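Local coordinates for protein cellulase (Uncultured bacterium, PDB 6XSO) that hydrolyses internal beta-1,4 linkages of cellulose as a broad-specificity family GH5 endoglucanase, and probably those of related plant polysaccharides such as xylan, at residues Q53-T56 and P61-K64; N92-E97 and W154-E159; C184-A189 and S201-I206. All coordinates share one frame; numbering follows the deposited sequence.

Interaction 1: Q53-T56 and P61-K64; sequences QHET and PVTK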
# COMPACT_ATOMS: atom_id res chain seq x y z
N GLN A 53 -4.75 -5.74 21.59
CA GLN A 53 -3.38 -6.23 21.70
C GLN A 53 -2.66 -6.15 20.36
O GLN A 53 -1.50 -5.74 20.30
CB GLN A 53 -3.38 -7.67 22.20
CG GLN A 53 -3.77 -7.83 23.65
CD GLN A 53 -4.03 -9.26 24.01
OE1 GLN A 53 -3.96 -10.15 23.17
NE2 GLN A 53 -4.34 -9.50 25.27
N HIS A 54 -3.35 -6.52 19.29
CA HIS A 54 -2.78 -6.47 17.95
C HIS A 54 -2.57 -5.03 17.52
O HIS A 54 -1.46 -4.65 17.12
CB HIS A 54 -3.75 -7.23 17.05
CG HIS A 54 -3.43 -7.22 15.59
ND1 HIS A 54 -3.93 -8.18 14.74
CD2 HIS A 54 -2.70 -6.37 14.81
CE1 HIS A 54 -3.52 -7.94 13.51
NE2 HIS A 54 -2.78 -6.84 13.53
N GLU A 55 -3.61 -4.20 17.64
CA GLU A 55 -3.57 -2.84 17.12
C GLU A 55 -2.51 -1.99 17.82
O GLU A 55 -1.94 -1.09 17.19
CB GLU A 55 -4.95 -2.20 17.30
CG GLU A 55 -5.08 -0.80 16.71
CD GLU A 55 -6.53 -0.40 16.49
OE1 GLU A 55 -7.44 -1.20 16.82
OE2 GLU A 55 -6.77 0.75 16.04
N THR A 56 -2.23 -2.27 19.08
CA THR A 56 -1.34 -1.45 19.89
C THR A 56 0.05 -2.06 20.12
O THR A 56 0.86 -1.48 20.85
CB THR A 56 -1.99 -1.15 21.26
OG1 THR A 56 -2.07 -2.33 22.07
CG2 THR A 56 -3.40 -0.56 21.10
N PRO A 61 -1.79 3.96 19.41
CA PRO A 61 -3.01 3.82 20.20
C PRO A 61 -4.13 3.19 19.39
O PRO A 61 -4.07 3.09 18.16
CB PRO A 61 -3.36 5.27 20.55
CG PRO A 61 -2.87 6.04 19.31
CD PRO A 61 -1.61 5.33 18.88
N VAL A 62 -5.17 2.76 20.10
CA VAL A 62 -6.41 2.35 19.44
C VAL A 62 -6.94 3.51 18.61
O VAL A 62 -7.12 4.62 19.12
CB VAL A 62 -7.43 1.86 20.47
CG1 VAL A 62 -8.79 1.64 19.83
CG2 VAL A 62 -6.95 0.57 21.14
N THR A 63 -7.19 3.25 17.33
CA THR A 63 -7.52 4.33 16.40
C THR A 63 -8.94 4.84 16.68
O THR A 63 -9.84 4.07 17.02
CB THR A 63 -7.45 3.78 14.98
OG1 THR A 63 -6.17 3.17 14.72
CG2 THR A 63 -7.64 4.88 13.93
N LYS A 64 -9.13 6.14 16.53
CA LYS A 64 -10.42 6.79 16.73
C LYS A 64 -10.79 7.59 15.49
O LYS A 64 -9.92 8.02 14.72
CB LYS A 64 -10.39 7.74 17.93
CG LYS A 64 -10.26 7.01 19.25
CD LYS A 64 -10.50 7.92 20.42
CE LYS A 64 -9.36 8.89 20.62
NZ LYS A 64 -9.71 9.87 21.69
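The carboxylate of Glu55 is the flat group of this contact, and Thr63 takes up one of its oxygens from two directions. Thr63 N lies above the carboxylate plane, 48° out of it, and its N-H reaches Glu55 OE2 at 2.8 Å. Thr63 OG1 donates to the same Glu55 OE2, also at 2.8 Å, but comes in nearly in line with the C-O bond. At the other oxygen, Glu55 OE1 forms a salt bridge with Arg102 NE, while Arg102 NH2 bonds Thr63 O, which fixes the carboxylate and the loop together. With CG anti to the backbone N (chi1 -176°) and the chain extended beyond it, Glu55 spans the gap from its helix to the loop. With an alanine here, Thr63 N and OG1 would probably lose their shared acceptor, and Arg102 its charge partner. Beside this polar centre a small apolar patch forms where Thr56 CG2 meets Val62 CG2 at 3.7 Å; Thr56 OG1 turns back to Val52 O. The arrangement is a local fold-back of the long connection between strand 31-34 and helix 66-73 in a (beta/alpha)8 (TIM) barrel, tied through Arg102 to helix 97-111.

Interaction 2: N92-E97 and W154-E159; sequences NGKVNE and WRQIAE
Gln156 reaches from helix 140-161 to the Gly93-Val95 backbone with its whole length. From CB, CG lies anti to the carbonyl carbon (chi1 -69°), the chain runs on extended, and the amide is turned (chi3 76°) to set OE1 and NE2 against the backbone. Gln156 OE1 accepts from Val95 N at 2.8 Å, the N-H meeting a lone pair in the plane of the side-chain carbonyl along a nearly straight bond (172°). The same OE1 also touches Lys94 CA at 3.4 Å and Val95 CB at 3.6 Å. Gln156 NE2 donates to Gly93 O at 2.9 Å; that oxygen lies in the amide plane of Gln156, whereas NE2 sits above the carbonyl plane of Gly93. A weak bond from NE2 to Tyr152 O leads back into the same helix. The primary amide thus pairs with the C=O of Gly93 and the N-H of Val95, which flank Lys94 on one side of the backbone, much as the C=O and N-H of one parallel-strand residue would. Asn96, just beyond, N-caps helix 97-111, its OD1 taking Trp99 N. Here a glutamine of an outer TIM-barrel helix hydrogen-bonds the irregular beta-to-alpha connection between strand 78-81 and helix 97-111.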
# COMPACT_ATOMS: atom_id res chain seq x y z
N ASN A 92 -7.36 -23.20 9.26
CA ASN A 92 -7.95 -23.25 7.93
C ASN A 92 -7.83 -21.95 7.15
O ASN A 92 -8.22 -21.91 5.98
CB ASN A 92 -9.43 -23.62 8.05
CG ASN A 92 -9.64 -24.97 8.70
OD1 ASN A 92 -8.95 -25.93 8.38
ND2 ASN A 92 -10.59 -25.04 9.62
N GLY A 93 -7.29 -20.89 7.75
CA GLY A 93 -7.21 -19.62 7.09
C GLY A 93 -8.38 -18.70 7.33
O GLY A 93 -8.43 -17.62 6.73
N LYS A 94 -9.32 -19.09 8.19
CA LYS A 94 -10.48 -18.25 8.49
C LYS A 94 -10.09 -17.13 9.45
O LYS A 94 -9.48 -17.37 10.50
CB LYS A 94 -11.60 -19.10 9.09
CG LYS A 94 -12.91 -18.31 9.26
CD LYS A 94 -14.04 -19.15 9.81
CE LYS A 94 -13.92 -19.34 11.32
NZ LYS A 94 -15.16 -19.94 11.88
N VAL A 95 -10.45 -15.89 9.08
CA VAL A 95 -10.20 -14.71 9.90
C VAL A 95 -11.29 -14.65 10.95
O VAL A 95 -12.48 -14.81 10.64
CB VAL A 95 -10.23 -13.44 9.03
CG1 VAL A 95 -10.07 -12.17 9.89
CG2 VAL A 95 -9.15 -13.50 7.94
N ASN A 96 -10.92 -14.41 12.21
CA ASN A 96 -11.93 -14.40 13.25
C ASN A 96 -12.83 -13.17 13.10
O ASN A 96 -12.42 -12.13 12.57
CB ASN A 96 -11.32 -14.46 14.65
CG ASN A 96 -10.43 -13.29 14.95
OD1 ASN A 96 -10.90 -12.20 15.30
ND2 ASN A 96 -9.13 -13.52 14.85
N GLU A 97 -14.08 -13.30 13.57
CA GLU A 97 -15.07 -12.25 13.32
C GLU A 97 -14.70 -10.95 14.03
O GLU A 97 -14.93 -9.86 13.49
CB GLU A 97 -16.46 -12.73 13.77
CG GLU A 97 -17.03 -13.82 12.88
CD GLU A 97 -18.39 -14.30 13.35
OE1 GLU A 97 -18.94 -13.70 14.30
OE2 GLU A 97 -18.90 -15.29 12.77
N TRP A 154 -8.62 -13.59 0.57
CA TRP A 154 -9.20 -12.51 -0.21
C TRP A 154 -10.69 -12.68 -0.43
O TRP A 154 -11.42 -11.68 -0.46
CB TRP A 154 -8.43 -12.27 -1.51
CG TRP A 154 -7.38 -11.26 -1.26
CD1 TRP A 154 -6.03 -11.44 -1.30
CD2 TRP A 154 -7.59 -9.90 -0.87
NE1 TRP A 154 -5.39 -10.26 -0.98
CE2 TRP A 154 -6.33 -9.31 -0.70
CE3 TRP A 154 -8.75 -9.13 -0.63
CZ2 TRP A 154 -6.18 -7.99 -0.32
CZ3 TRP A 154 -8.59 -7.80 -0.27
CH2 TRP A 154 -7.32 -7.26 -0.10
N ARG A 155 -11.19 -13.92 -0.55
CA ARG A 155 -12.64 -14.08 -0.62
C ARG A 155 -13.29 -13.54 0.65
O ARG A 155 -14.34 -12.89 0.59
CB ARG A 155 -13.03 -15.54 -0.85
CG ARG A 155 -12.76 -16.02 -2.28
CD ARG A 155 -13.48 -17.34 -2.63
NE ARG A 155 -13.25 -18.40 -1.65
CZ ARG A 155 -12.20 -19.21 -1.67
NH1 ARG A 155 -11.29 -19.10 -2.62
NH2 ARG A 155 -12.07 -20.15 -0.73
N GLN A 156 -12.68 -13.80 1.81
CA GLN A 156 -13.27 -13.34 3.06
C GLN A 156 -13.26 -11.82 3.16
O GLN A 156 -14.26 -11.21 3.56
CB GLN A 156 -12.49 -13.91 4.25
CG GLN A 156 -12.62 -15.40 4.46
CD GLN A 156 -11.66 -15.89 5.53
OE1 GLN A 156 -11.90 -15.68 6.72
NE2 GLN A 156 -10.56 -16.52 5.10
N ILE A 157 -12.13 -11.20 2.84
CA ILE A 157 -12.06 -9.74 2.88
C ILE A 157 -13.06 -9.16 1.89
O ILE A 157 -13.80 -8.22 2.20
CB ILE A 157 -10.63 -9.24 2.60
CG1 ILE A 157 -9.64 -9.76 3.64
CG2 ILE A 157 -10.61 -7.71 2.59
CD1 ILE A 157 -8.18 -9.64 3.24
N ALA A 158 -13.05 -9.68 0.66
CA ALA A 158 -13.95 -9.18 -0.37
C ALA A 158 -15.41 -9.29 0.05
O ALA A 158 -16.20 -8.35 -0.15
CB ALA A 158 -13.68 -9.90 -1.69
N GLU A 159 -15.80 -10.43 0.64
CA GLU A 159 -17.17 -10.57 1.11
C GLU A 159 -17.51 -9.54 2.17
O GLU A 159 -18.60 -8.97 2.17
CB GLU A 159 -17.38 -11.98 1.66
CG GLU A 159 -17.40 -13.07 0.64
CD GLU A 159 -18.64 -13.05 -0.24
OE1 GLU A 159 -19.55 -12.25 0.05
OE2 GLU A 159 -18.68 -13.82 -1.22

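Interaction 3: C184-A189 and S201-I206; sequences CFASFA and SAYNAI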
# COMPACT_ATOMS: atom_id res chain seq x y z
N CYS A 184 15.15 -4.65 -3.94
CA CYS A 184 15.59 -4.03 -5.19
C CYS A 184 15.09 -4.77 -6.43
O CYS A 184 14.43 -4.19 -7.29
CB CYS A 184 17.11 -3.85 -5.27
SG CYS A 184 17.82 -2.98 -3.86
N PHE A 185 15.40 -6.07 -6.52
CA PHE A 185 14.91 -6.91 -7.59
C PHE A 185 15.06 -8.37 -7.16
O PHE A 185 15.87 -8.69 -6.28
CB PHE A 185 15.64 -6.61 -8.92
CG PHE A 185 17.13 -6.76 -8.85
CD1 PHE A 185 17.74 -8.00 -9.04
CD2 PHE A 185 17.94 -5.65 -8.63
CE1 PHE A 185 19.13 -8.12 -8.97
CE2 PHE A 185 19.32 -5.77 -8.57
CZ PHE A 185 19.91 -7.01 -8.74
N ALA A 186 14.27 -9.24 -7.77
CA ALA A 186 14.28 -10.64 -7.37
C ALA A 186 15.66 -11.25 -7.58
O ALA A 186 16.27 -11.09 -8.65
CB ALA A 186 13.23 -11.44 -8.13
N SER A 187 16.16 -11.93 -6.54
CA SER A 187 17.45 -12.65 -6.48
C SER A 187 18.66 -11.75 -6.22
O SER A 187 19.78 -12.25 -6.23
CB SER A 187 17.69 -13.58 -7.67
OG SER A 187 18.24 -12.91 -8.79
N PHE A 188 18.46 -10.46 -5.92
CA PHE A 188 19.58 -9.57 -5.60
C PHE A 188 20.42 -10.10 -4.44
O PHE A 188 21.64 -9.88 -4.41
CB PHE A 188 19.03 -8.17 -5.31
CG PHE A 188 20.06 -7.14 -4.88
CD1 PHE A 188 21.18 -6.88 -5.66
CD2 PHE A 188 19.88 -6.43 -3.72
CE1 PHE A 188 22.10 -5.93 -5.26
CE2 PHE A 188 20.80 -5.48 -3.32
CZ PHE A 188 21.91 -5.24 -4.09
N ALA A 189 19.81 -10.81 -3.50
CA ALA A 189 20.53 -11.31 -2.33
C ALA A 189 21.23 -12.64 -2.57
O ALA A 189 21.87 -13.17 -1.66
CB ALA A 189 19.58 -11.42 -1.14
N SER A 201 11.35 -17.62 -10.86
CA SER A 201 10.35 -18.15 -9.94
C SER A 201 9.61 -17.02 -9.25
O SER A 201 8.38 -17.08 -9.07
CB SER A 201 11.06 -19.02 -8.89
OG SER A 201 10.14 -19.68 -8.04
N ALA A 202 10.34 -15.97 -8.88
CA ALA A 202 9.78 -14.87 -8.11
C ALA A 202 8.75 -14.10 -8.91
O ALA A 202 7.66 -13.81 -8.40
CB ALA A 202 10.92 -13.96 -7.67
N TYR A 203 9.05 -13.79 -10.17
CA TYR A 203 8.07 -13.05 -10.98
C TYR A 203 6.88 -13.92 -11.35
O TYR A 203 5.75 -13.43 -11.39
CB TYR A 203 8.75 -12.38 -12.18
CG TYR A 203 9.82 -11.42 -11.73
CD1 TYR A 203 9.54 -10.35 -10.89
CD2 TYR A 203 11.12 -11.56 -12.15
CE1 TYR A 203 10.52 -9.49 -10.47
CE2 TYR A 203 12.11 -10.69 -11.73
CZ TYR A 203 11.81 -9.65 -10.88
OH TYR A 203 12.79 -8.79 -10.44
N ASN A 204 7.08 -15.23 -11.56
CA ASN A 204 5.93 -16.11 -11.74
C ASN A 204 5.03 -16.09 -10.50
O ASN A 204 3.80 -16.12 -10.61
CB ASN A 204 6.40 -17.54 -11.99
CG ASN A 204 6.89 -17.76 -13.41
OD1 ASN A 204 6.83 -16.87 -14.27
ND2 ASN A 204 7.40 -18.96 -13.67
N ALA A 205 5.64 -16.08 -9.30
CA ALA A 205 4.86 -16.06 -8.06
C ALA A 205 4.12 -14.74 -7.88
O ALA A 205 2.94 -14.73 -7.52
CB ALA A 205 5.78 -16.32 -6.86
N ILE A 206 4.81 -13.61 -8.09
CA ILE A 206 4.15 -12.31 -8.04
C ILE A 206 2.93 -12.32 -8.95
O ILE A 206 1.83 -11.93 -8.57
CB ILE A 206 5.12 -11.18 -8.43
CG1 ILE A 206 6.17 -10.96 -7.34
CG2 ILE A 206 4.30 -9.89 -8.73
CD1 ILE A 206 5.67 -10.29 -6.10
O HOH W 1 15.27 -9.69 -10.99
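Tyr203 holds Ala186 from a helix, presenting its hydroxyl to the backbone and its ring carbons to the methyl group. Ala186 is a central residue of a type II beta turn running from Phe185 to Phe188, in the long connection between strand 168-171 and helix 196-219 of the TIM barrel; the turn is closed by Phe188 N donating to Phe185 O at 3.2 Å. Ser187 takes the other central position with positive phi (80°), as such a turn requires. The Tyr203 ring, whose CG lies anti to the carbonyl carbon (chi1 -59°), extends from helix 196-219, bringing the phenol end to the turn. Ala186 CB approaches the ring obliquely, 3.6 Å from Tyr203 CZ. The residue before it on the helix, Ala202, points its CB toward Ala186; at 3.4 Å between Ala202 CB and Ala186 CB the two methyls are packed more tightly than is usual, a spacing that the two small side chains probably permit. Tyr203 OH accepts from Ala186 N at 3.1 Å (160°). Asp249 and Pro250 of helix 249-252 also touch the Tyr203 side chain. Phe185 turns its ring away from the helix, with Phe188 CB over one face. A buried polar cluster completes the joint: Ser187 OG donates to Ala186 O at 2.7 Å and also bonds Asp195 N, while one water, in the plane of the Tyr203 ring at its edge, lies 2.7 Å from Tyr203 OH and donates to Ala186 O at 2.9 Å.

In the fold
The three contacts follow one another along the chain in the shell of loops and helices round the barrel. Interactions 1 and 2, about 7 Å apart at their nearest atoms, share helix 97-111 and Glu88, which takes His54 ND1 from one and Asn96 ND2 from the other. A bound sodium ion lies about 13 Å from the Glu55 side chain and about 10 Å from that of Val95. Interaction 3 is centred 27 Å from the centre of interaction 2 and 34 Å from that of interaction 1; helix 140-161 relates it to interaction 2, since Ser201 OG bonds Glu140 N. In GH5 enzymes the catalytic glutamates sit at the C-terminal ends of strands four and seven; interaction 3's loop follows the fourth, 168-171.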